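Local atomic coordinates of transcription regulator AmtR (Mycobacterium smegmatis, PDB entry 5E57), a protein that probably binds DNA and regulates transcription in nitrogen metabolism, as a TetR-family dimer with a helix-turn-helix motif and an all-helical ligand-binding domain. Residues 82-87 with 194-198; 89-94 with 174-178; 142-148 with 184-188. One frame throughout, in Å; residues are numbered along the deposited sequence. Where two conformers were deposited one is given.

Interaction 1. Residues 82-87 with 194-198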
loop_
_atom_site.group_PDB
_atom_site.type_symbol
_atom_site.label_atom_id
_atom_site.label_comp_id
_atom_site.label_asym_id
_atom_site.label_seq_id
_atom_site.Cartn_x
_atom_site.Cartn_y
_atom_site.Cartn_z
ATOM N N ALA A 82 5.930 -12.270 -19.440
ATOM C CA ALA A 82 4.842 -12.602 -18.495
ATOM C C ALA A 82 5.213 -13.650 -17.440
ATOM O O ALA A 82 4.984 -13.410 -16.248
ATOM C CB ALA A 82 3.554 -12.993 -19.242
ATOM N N PRO A 83 5.822 -14.785 -17.855
ATOM C CA PRO A 83 6.184 -15.751 -16.835
ATOM C C PRO A 83 7.250 -15.215 -15.915
ATOM O O PRO A 83 7.407 -15.728 -14.795
ATOM C CB PRO A 83 6.735 -16.944 -17.624
ATOM C CG PRO A 83 5.967 -16.900 -18.925
ATOM C CD PRO A 83 5.761 -15.404 -19.195
ATOM N N ARG A 84 7.989 -14.204 -16.369
ATOM C CA ARG A 84 9.138 -13.767 -15.567
ATOM C C ARG A 84 8.664 -12.832 -14.434
ATOM O O ARG A 84 9.017 -13.012 -13.247
ATOM C CB ARG A 84 10.212 -13.144 -16.458
ATOM C CG ARG A 84 11.003 -14.231 -17.215
ATOM C CD ARG A 84 12.197 -13.609 -17.910
ATOM N NE ARG A 84 11.767 -12.834 -19.022
ATOM C CZ ARG A 84 12.285 -11.674 -19.450
ATOM N NH1 ARG A 84 13.228 -11.032 -18.813
ATOM N NH2 ARG A 84 11.764 -11.133 -20.528
ATOM N N LEU A 85 7.827 -11.902 -14.831
ATOM C CA LEU A 85 7.160 -11.028 -13.942
ATOM C C LEU A 85 6.301 -11.813 -12.961
ATOM O O LEU A 85 6.448 -11.651 -11.760
ATOM C CB LEU A 85 6.292 -10.093 -14.716
ATOM C CG LEU A 85 5.444 -9.139 -13.873
ATOM C CD1 LEU A 85 6.349 -8.282 -13.025
ATOM C CD2 LEU A 85 4.616 -8.247 -14.797
ATOM N N HIS A 86 5.497 -12.720 -13.475
ATOM C CA HIS A 86 4.762 -13.615 -12.602
ATOM C C HIS A 86 5.593 -14.247 -11.521
ATOM O O HIS A 86 5.186 -14.235 -10.364
ATOM C CB HIS A 86 3.977 -14.673 -13.349
ATOM C CG HIS A 86 2.890 -15.287 -12.515
ATOM N ND1 HIS A 86 3.051 -16.488 -11.861
ATOM C CD2 HIS A 86 1.671 -14.834 -12.170
ATOM C CE1 HIS A 86 1.955 -16.758 -11.161
ATOM N NE2 HIS A 86 1.098 -15.784 -11.357
ATOM N N ALA A 87 6.763 -14.781 -11.870
ATOM C CA ALA A 87 7.559 -15.492 -10.939
ATOM C C ALA A 87 8.087 -14.472 -9.894
ATOM O O ALA A 87 8.151 -14.796 -8.712
ATOM C CB ALA A 87 8.734 -16.164 -11.613
ATOM N N LEU A 194 0.434 -20.692 -16.370
ATOM C CA LEU A 194 1.330 -19.700 -15.841
ATOM C C LEU A 194 1.681 -20.049 -14.386
ATOM O O LEU A 194 2.876 -20.155 -14.002
ATOM C CB LEU A 194 0.668 -18.326 -15.990
ATOM C CG LEU A 194 1.475 -17.116 -15.514
ATOM C CD1 LEU A 194 2.820 -17.067 -16.230
ATOM C CD2 LEU A 194 0.750 -15.799 -15.749
ATOM N N ALA A 195 0.652 -20.311 -13.574
ATOM C CA ALA A 195 0.927 -20.691 -12.192
ATOM C C ALA A 195 1.810 -21.833 -12.130
ATOM O O ALA A 195 2.660 -21.900 -11.249
ATOM C CB ALA A 195 -0.346 -21.020 -11.379
ATOM N N ALA A 196 1.587 -22.818 -12.993
ATOM C CA ALA A 196 2.349 -24.054 -12.837
ATOM C C ALA A 196 3.817 -23.791 -13.204
ATOM O O ALA A 196 4.717 -24.343 -12.601
ATOM C CB ALA A 196 1.764 -25.159 -13.728
ATOM N N ALA A 197 4.035 -22.984 -14.242
ATOM C CA ALA A 197 5.435 -22.614 -14.655
ATOM C C ALA A 197 6.165 -21.935 -13.480
ATOM O O ALA A 197 7.304 -22.258 -13.116
ATOM C CB ALA A 197 5.400 -21.680 -15.860
ATOM N N THR A 198 5.482 -20.984 -12.850
ATOM C CA THR A 198 6.092 -20.261 -11.725
ATOM C C THR A 198 6.332 -21.247 -10.539
ATOM O O THR A 198 7.393 -21.261 -9.895
ATOM C CB THR A 198 5.185 -19.098 -11.350
ATOM O OG1 THR A 198 5.195 -18.108 -12.384
ATOM C CG2 THR A 198 5.630 -18.509 -10.061
HETATM O O HOH W 1 7.027 -18.325 -14.316
#

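Interaction 2. Residues 89-94 with 174-178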
loop_
_atom_site.group_PDB
_atom_site.type_symbol
_atom_site.label_atom_id
_atom_site.label_comp_id
_atom_site.label_asym_id
_atom_site.label_seq_id
_atom_site.Cartn_x
_atom_site.Cartn_y
_atom_site.Cartn_z
ATOM N N VAL A 89 6.618 -11.748 -8.850
ATOM C CA VAL A 89 5.489 -11.323 -8.002
ATOM C C VAL A 89 5.235 -12.421 -6.957
ATOM O O VAL A 89 5.121 -12.150 -5.750
ATOM C CB VAL A 89 4.241 -11.116 -8.877
ATOM C CG1 VAL A 89 3.015 -10.913 -8.064
ATOM C CG2 VAL A 89 4.396 -9.874 -9.748
ATOM N N ILE A 90 5.222 -13.684 -7.375
ATOM C CA ILE A 90 4.930 -14.725 -6.380
ATOM C C ILE A 90 6.020 -14.715 -5.335
ATOM O O ILE A 90 5.749 -14.672 -4.162
ATOM C CB ILE A 90 4.837 -16.102 -6.997
ATOM C CG1 ILE A 90 3.693 -16.132 -7.997
ATOM C CG2 ILE A 90 4.715 -17.206 -5.932
ATOM C CD1 ILE A 90 2.348 -15.630 -7.545
ATOM N N TYR A 91 7.267 -14.667 -5.766
ATOM C CA TYR A 91 8.365 -14.780 -4.858
ATOM C C TYR A 91 8.353 -13.657 -3.922
ATOM O O TYR A 91 8.545 -13.829 -2.702
ATOM C CB TYR A 91 9.698 -14.800 -5.627
ATOM C CG TYR A 91 10.920 -14.890 -4.750
ATOM C CD1 TYR A 91 11.372 -16.137 -4.270
ATOM C CD2 TYR A 91 11.623 -13.764 -4.380
ATOM C CE1 TYR A 91 12.499 -16.240 -3.467
ATOM C CE2 TYR A 91 12.809 -13.862 -3.612
ATOM C CZ TYR A 91 13.249 -15.103 -3.148
ATOM O OH TYR A 91 14.388 -15.256 -2.369
ATOM N N ASP A 92 8.154 -12.476 -4.457
ATOM C CA ASP A 92 8.282 -11.275 -3.603
ATOM C C ASP A 92 7.070 -11.182 -2.659
ATOM O O ASP A 92 7.225 -10.970 -1.445
ATOM C CB ASP A 92 8.368 -10.035 -4.510
ATOM C CG ASP A 92 8.929 -8.817 -3.818
ATOM O OD1 ASP A 92 9.217 -8.866 -2.592
ATOM O OD2 ASP A 92 9.016 -7.781 -4.549
ATOM N N ALA A 93 5.851 -11.286 -3.206
ATOM C CA ALA A 93 4.645 -11.219 -2.361
ATOM C C ALA A 93 4.732 -12.308 -1.265
ATOM O O ALA A 93 4.404 -12.051 -0.052
ATOM C CB ALA A 93 3.429 -11.403 -3.225
ATOM N N SER A 94 5.161 -13.503 -1.646
ATOM C CA SER A 94 5.379 -14.541 -0.608
ATOM C C SER A 94 6.317 -14.131 0.499
ATOM O O SER A 94 6.011 -14.315 1.720
ATOM C CB SER A 94 5.884 -15.817 -1.203
ATOM O OG SER A 94 5.030 -16.249 -2.258
ATOM N N PRO A 174 -0.339 -14.539 -2.249
ATOM C CA PRO A 174 0.595 -14.203 -3.336
ATOM C C PRO A 174 0.082 -14.534 -4.729
ATOM O O PRO A 174 0.339 -13.781 -5.658
ATOM C CB PRO A 174 1.810 -15.053 -3.020
ATOM C CG PRO A 174 1.788 -15.250 -1.536
ATOM C CD PRO A 174 0.317 -15.281 -1.164
ATOM N N TRP A 175 -0.635 -15.659 -4.879
ATOM C CA TRP A 175 -1.109 -16.112 -6.161
ATOM C C TRP A 175 -2.193 -15.261 -6.668
ATOM O O TRP A 175 -2.326 -15.074 -7.880
ATOM C CB TRP A 175 -1.501 -17.618 -6.144
ATOM C CG TRP A 175 -0.345 -18.496 -5.704
ATOM C CD1 TRP A 175 -0.006 -18.823 -4.396
ATOM C CD2 TRP A 175 0.671 -19.073 -6.525
ATOM N NE1 TRP A 175 1.146 -19.617 -4.385
ATOM C CE2 TRP A 175 1.552 -19.806 -5.676
ATOM C CE3 TRP A 175 0.879 -19.131 -7.897
ATOM C CZ2 TRP A 175 2.678 -20.507 -6.182
ATOM C CZ3 TRP A 175 1.983 -19.825 -8.381
ATOM C CH2 TRP A 175 2.861 -20.491 -7.542
ATOM N N VAL A 176 -2.983 -14.723 -5.745
ATOM C CA VAL A 176 -4.061 -13.820 -6.115
ATOM C C VAL A 176 -3.472 -12.535 -6.660
ATOM O O VAL A 176 -3.964 -11.959 -7.635
ATOM C CB VAL A 176 -4.941 -13.524 -4.882
ATOM C CG1 VAL A 176 -5.950 -12.425 -5.168
ATOM C CG2 VAL A 176 -5.628 -14.810 -4.393
ATOM N N ILE A 177 -2.414 -12.103 -6.002
ATOM C CA ILE A 177 -1.692 -10.940 -6.411
ATOM C C ILE A 177 -1.021 -11.149 -7.797
ATOM O O ILE A 177 -1.010 -10.248 -8.607
ATOM C CB ILE A 177 -0.614 -10.619 -5.352
ATOM C CG1 ILE A 177 -1.314 -10.129 -4.078
ATOM C CG2 ILE A 177 0.400 -9.603 -5.877
ATOM C CD1 ILE A 177 -1.837 -8.736 -4.200
ATOM N N GLY A 178 -0.486 -12.347 -7.995
ATOM C CA GLY A 178 0.141 -12.742 -9.213
ATOM C C GLY A 178 -0.823 -12.650 -10.358
ATOM O O GLY A 178 -0.495 -12.064 -11.364
#

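Interaction 3. Residues 142-148 with 184-188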
loop_
_atom_site.group_PDB
_atom_site.type_symbol
_atom_site.label_atom_id
_atom_site.label_comp_id
_atom_site.label_asym_id
_atom_site.label_seq_id
_atom_site.Cartn_x
_atom_site.Cartn_y
_atom_site.Cartn_z
ATOM N N CYS A 142 1.244 -8.000 -25.075
ATOM C CA CYS A 142 -0.178 -8.373 -25.060
ATOM C C CYS A 142 -1.078 -7.239 -25.515
ATOM O O CYS A 142 -2.277 -7.412 -25.567
ATOM C CB CYS A 142 -0.600 -8.862 -23.678
ATOM S SG CYS A 142 -0.765 -7.517 -22.501
ATOM N N GLY A 143 -0.482 -6.107 -25.884
ATOM C CA GLY A 143 -1.225 -4.990 -26.371
ATOM C C GLY A 143 -2.053 -4.383 -25.253
ATOM O O GLY A 143 -3.172 -3.945 -25.486
ATOM N N GLY A 144 -1.488 -4.320 -24.038
ATOM C CA GLY A 144 -2.227 -3.804 -22.864
ATOM C C GLY A 144 -1.991 -2.310 -22.643
ATOM O O GLY A 144 -1.430 -1.649 -23.497
ATOM N N PRO A 145 -2.426 -1.769 -21.482
ATOM C CA PRO A 145 -2.352 -0.321 -21.246
ATOM C C PRO A 145 -0.994 0.203 -20.812
ATOM O O PRO A 145 -0.541 -0.072 -19.726
ATOM C CB PRO A 145 -3.420 -0.088 -20.177
ATOM C CG PRO A 145 -3.493 -1.391 -19.423
ATOM C CD PRO A 145 -3.180 -2.484 -20.430
ATOM N N PRO A 146 -0.335 1.001 -21.662
ATOM C CA PRO A 146 1.031 1.378 -21.343
ATOM C C PRO A 146 1.182 2.038 -19.982
ATOM O O PRO A 146 2.243 1.947 -19.358
ATOM C CB PRO A 146 1.432 2.326 -22.508
ATOM C CG PRO A 146 0.149 2.761 -23.113
ATOM C CD PRO A 146 -0.759 1.552 -22.968
ATOM N N GLU A 147 0.111 2.640 -19.494
ATOM C CA GLU A 147 0.161 3.419 -18.290
ATOM C C GLU A 147 0.164 2.542 -17.027
ATOM O O GLU A 147 0.438 3.044 -15.954
ATOM C CB GLU A 147 -1.010 4.427 -18.279
ATOM N N ALA A 148 -0.081 1.241 -17.143
ATOM C CA ALA A 148 -0.228 0.402 -15.984
ATOM C C ALA A 148 1.083 -0.142 -15.445
ATOM O O ALA A 148 1.075 -0.977 -14.548
ATOM C CB ALA A 148 -1.149 -0.771 -16.327
ATOM N N VAL A 184 -3.742 -6.521 -14.911
ATOM C CA VAL A 184 -3.755 -5.059 -15.036
ATOM C C VAL A 184 -2.907 -4.663 -16.199
ATOM O O VAL A 184 -3.025 -3.507 -16.686
ATOM C CB VAL A 184 -3.236 -4.242 -13.819
ATOM C CG1 VAL A 184 -4.170 -4.397 -12.686
ATOM C CG2 VAL A 184 -1.833 -4.655 -13.393
ATOM N N LEU A 185 -2.050 -5.580 -16.632
ATOM C CA LEU A 185 -1.214 -5.304 -17.805
ATOM C C LEU A 185 -1.812 -5.773 -19.133
ATOM O O LEU A 185 -1.167 -5.650 -20.143
ATOM C CB LEU A 185 0.106 -6.001 -17.645
ATOM C CG LEU A 185 0.843 -5.652 -16.378
ATOM C CD1 LEU A 185 2.128 -6.478 -16.346
ATOM C CD2 LEU A 185 1.112 -4.168 -16.275
ATOM N N GLY A 186 -3.001 -6.365 -19.103
ATOM C CA GLY A 186 -3.704 -6.808 -20.311
ATOM C C GLY A 186 -3.424 -8.254 -20.590
ATOM O O GLY A 186 -3.808 -8.757 -21.605
ATOM N N PHE A 187 -2.737 -8.946 -19.711
ATOM C CA PHE A 187 -2.555 -10.368 -19.952
ATOM C C PHE A 187 -3.890 -11.092 -19.747
ATOM O O PHE A 187 -4.519 -10.948 -18.694
ATOM C CB PHE A 187 -1.466 -10.916 -19.049
ATOM C CG PHE A 187 -1.143 -12.349 -19.248
ATOM C CD1 PHE A 187 -0.098 -12.729 -20.063
ATOM C CD2 PHE A 187 -1.816 -13.315 -18.543
ATOM C CE1 PHE A 187 0.228 -14.065 -20.206
ATOM C CE2 PHE A 187 -1.501 -14.650 -18.693
ATOM C CZ PHE A 187 -0.479 -15.031 -19.523
ATOM N N ASP A 188 -4.290 -11.865 -20.763
ATOM C CA ASP A 188 -5.486 -12.725 -20.722
ATOM C C ASP A 188 -5.146 -14.187 -21.068
ATOM O O ASP A 188 -6.025 -14.927 -21.445
ATOM C CB ASP A 188 -6.582 -12.198 -21.691
#

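Interaction 1. Residues 82-87 with 194-198
The imidazole of His-86 meets two residues of the 194-198 helix in different ways. Leu-194 lies over one face, its CG 4.0 Å from the ring centroid and offset toward the rim in a CH-pi contact, while Thr-198 stands at the edge, near the ring plane. Ala-195 CA approaches obliquely. This is helix-helix packing in the all-helical ligand-binding domain of a TetR-type regulator, the two short axes crossing at -64°. Trp-175 and Leu-182 of helix 173-183 also touch His-86.

At the edge, His-86 ND1 and Thr-198 OG1 are 2.7 Å apart in a nearly straight hydrogen bond (166°) in which either could donate. It fixes the rotation of the ring and gives a buried nitrogen a partner. Thr-198 suits the place because its two branches divide the work: OG1 takes the polar side, and CG2 packs on Ala-87 CA at 3.7 Å, where a small residue allows close approach.

Leu-194 divides likewise. With CG anti to the backbone N (chi1 -179°), the two methyls part over the surface of the other helix: Leu-194 CD2 stays 3.8 Å from His-86 CD2, and Leu-194 CD1 reaches Pro-83 CA at 3.7 Å. A proline fits the first turn of helix 82-98, where its missing N-H costs no helical bond, and its ring offers an apolar surface. The carbonyl of Pro-83 accepts from Ala-87 N and also from a water, which lies 2.7 Å from Pro-83 O and bridges to Thr-198 OG1.

Interaction 2. Residues 89-94 with 174-178
Van der Waals packing joins Ile-90 to Pro-174, Trp-175 and Gly-178, and no hydrogen bond crosses the contact. Ile-90 CD1 rests as a methyl on the carbonyl of the helix backbone, 3.3 Å from Pro-174 O, and lies 4.0 Å from Gly-178 CA; having no side chain, Gly-178 lets this methyl settle there. Nearby, Val-89 CG1 touches Gly-178 CA and comes 3.7 Å from Ile-177 CG2, the two beta-branched side chains crossing at about a right angle. Ala-93 CB meets Pro-174 CB at 4.0 Å, a small residue where the backbones come close.

The aromatic contribution is a CH-pi contact. Ile-90 CG2 sits over one face of the indole, 4.1 Å from the centroid of the six-membered ring and 18° off its normal, while CG1 and CD1 continue across the same ring toward CE3.

The side-chain hydrogen bond here lies within helix 82-98. Ser-94 OG, placed beside its own backbone N (chi1 -53°), turns back to bond Ile-90 O at 2.6 Å. That oxygen also accepts from Ser-94 N, the two donors arriving from opposite faces of the carbonyl plane. With its hydroxyl thus engaged, Ser-94 can lie against the Pro-174 ring.

The segments run at 139°, roughly antiparallel; helix 191-202 packs on Ile-90 and Trp-175, and helix 151-165 on Val-89 and Ile-177.

Interaction 3. Residues 142-148 with 184-188
Several contacts run from carbon to backbone oxygen where Gly-144, Pro-145 and Ala-148 meet Val-184 and Leu-185. Gly-144 CA points a hydrogen almost straight at Leu-185 O, with 3.5 Å between carbon and oxygen and 175° at the hydrogen. The oxygen is buried here with no conventional hydrogen-bond partner, so this weak contact may partly compensate. Glycine suits the place, since the direction a side chain would take is filled by that carbonyl. In the conformer given, Cys-142 SG also lies near Leu-185 O, but the residue was deposited in two conformers, and the closeness is doubtful. The preceding carbonyl is met by carbon as well: Val-184 O lies 3.5 Å from Pro-145 CG and 3.3 Å from Ala-148 CB.

Both segments are helix exits of the same design. Gly-143, after helix 118-142, and Gly-186, after helix 173-183, each adopt positive phi (69° and 95°) and close a Schellman motif, with two bonds back into the last helical turn. For Gly-143 the positive phi alone favours glycine; at Gly-186 a side chain would also run into Gly-144 CA and be jammed against the preceding carbonyl oxygen. The two endings meet with little between them, Gly-144 CA standing 4.2 Å from Gly-186 CA.

Apolar packing completes the contact. Leu-185 CG is turned beside its own backbone N, away from the carbonyl carbon, and Leu-185 CD2 reaches Ala-148 CB at 4.1 Å. The same methyl lies beside a carbonyl oxygen, Ala-148 O, at 3.6 Å. The leucine side chain also packs on Ala-135, Val-138 and Ile-139 of helix 118-142. Ala-148 is itself held in a tight turn, its N bonding Pro-145 O at 2.9 Å.

At the dimer interface, Pro-145 packs on Arg-183 of the second subunit and Val-184 on Gly-180 of that same subunit.

How the interactions relate
Along the chain the order is 82-87, 89-94, 142-148, 174-178, 184-188, 194-198. Interaction 1 therefore spans the other two, whose segments alternate. Interactions 1 and 2 share helix 82-98, which meets helix 191-202 in one and helix 173-183 in the other; their centres are about 10 Å apart, and Thr-198 CG2 packs on Ile-90 CG1 between them. Interaction 3 lies about 16 Å from interaction 1, centre to centre, and is joined to it by Leu-85 on Leu-185 and by Phe-187 against Ala-82 and Leu-194. Interactions 2 and 3 do not touch each other, yet both reach the second subunit, so helix 173-183 and the loops after it and after helix 118-142 lie at the dimer interface.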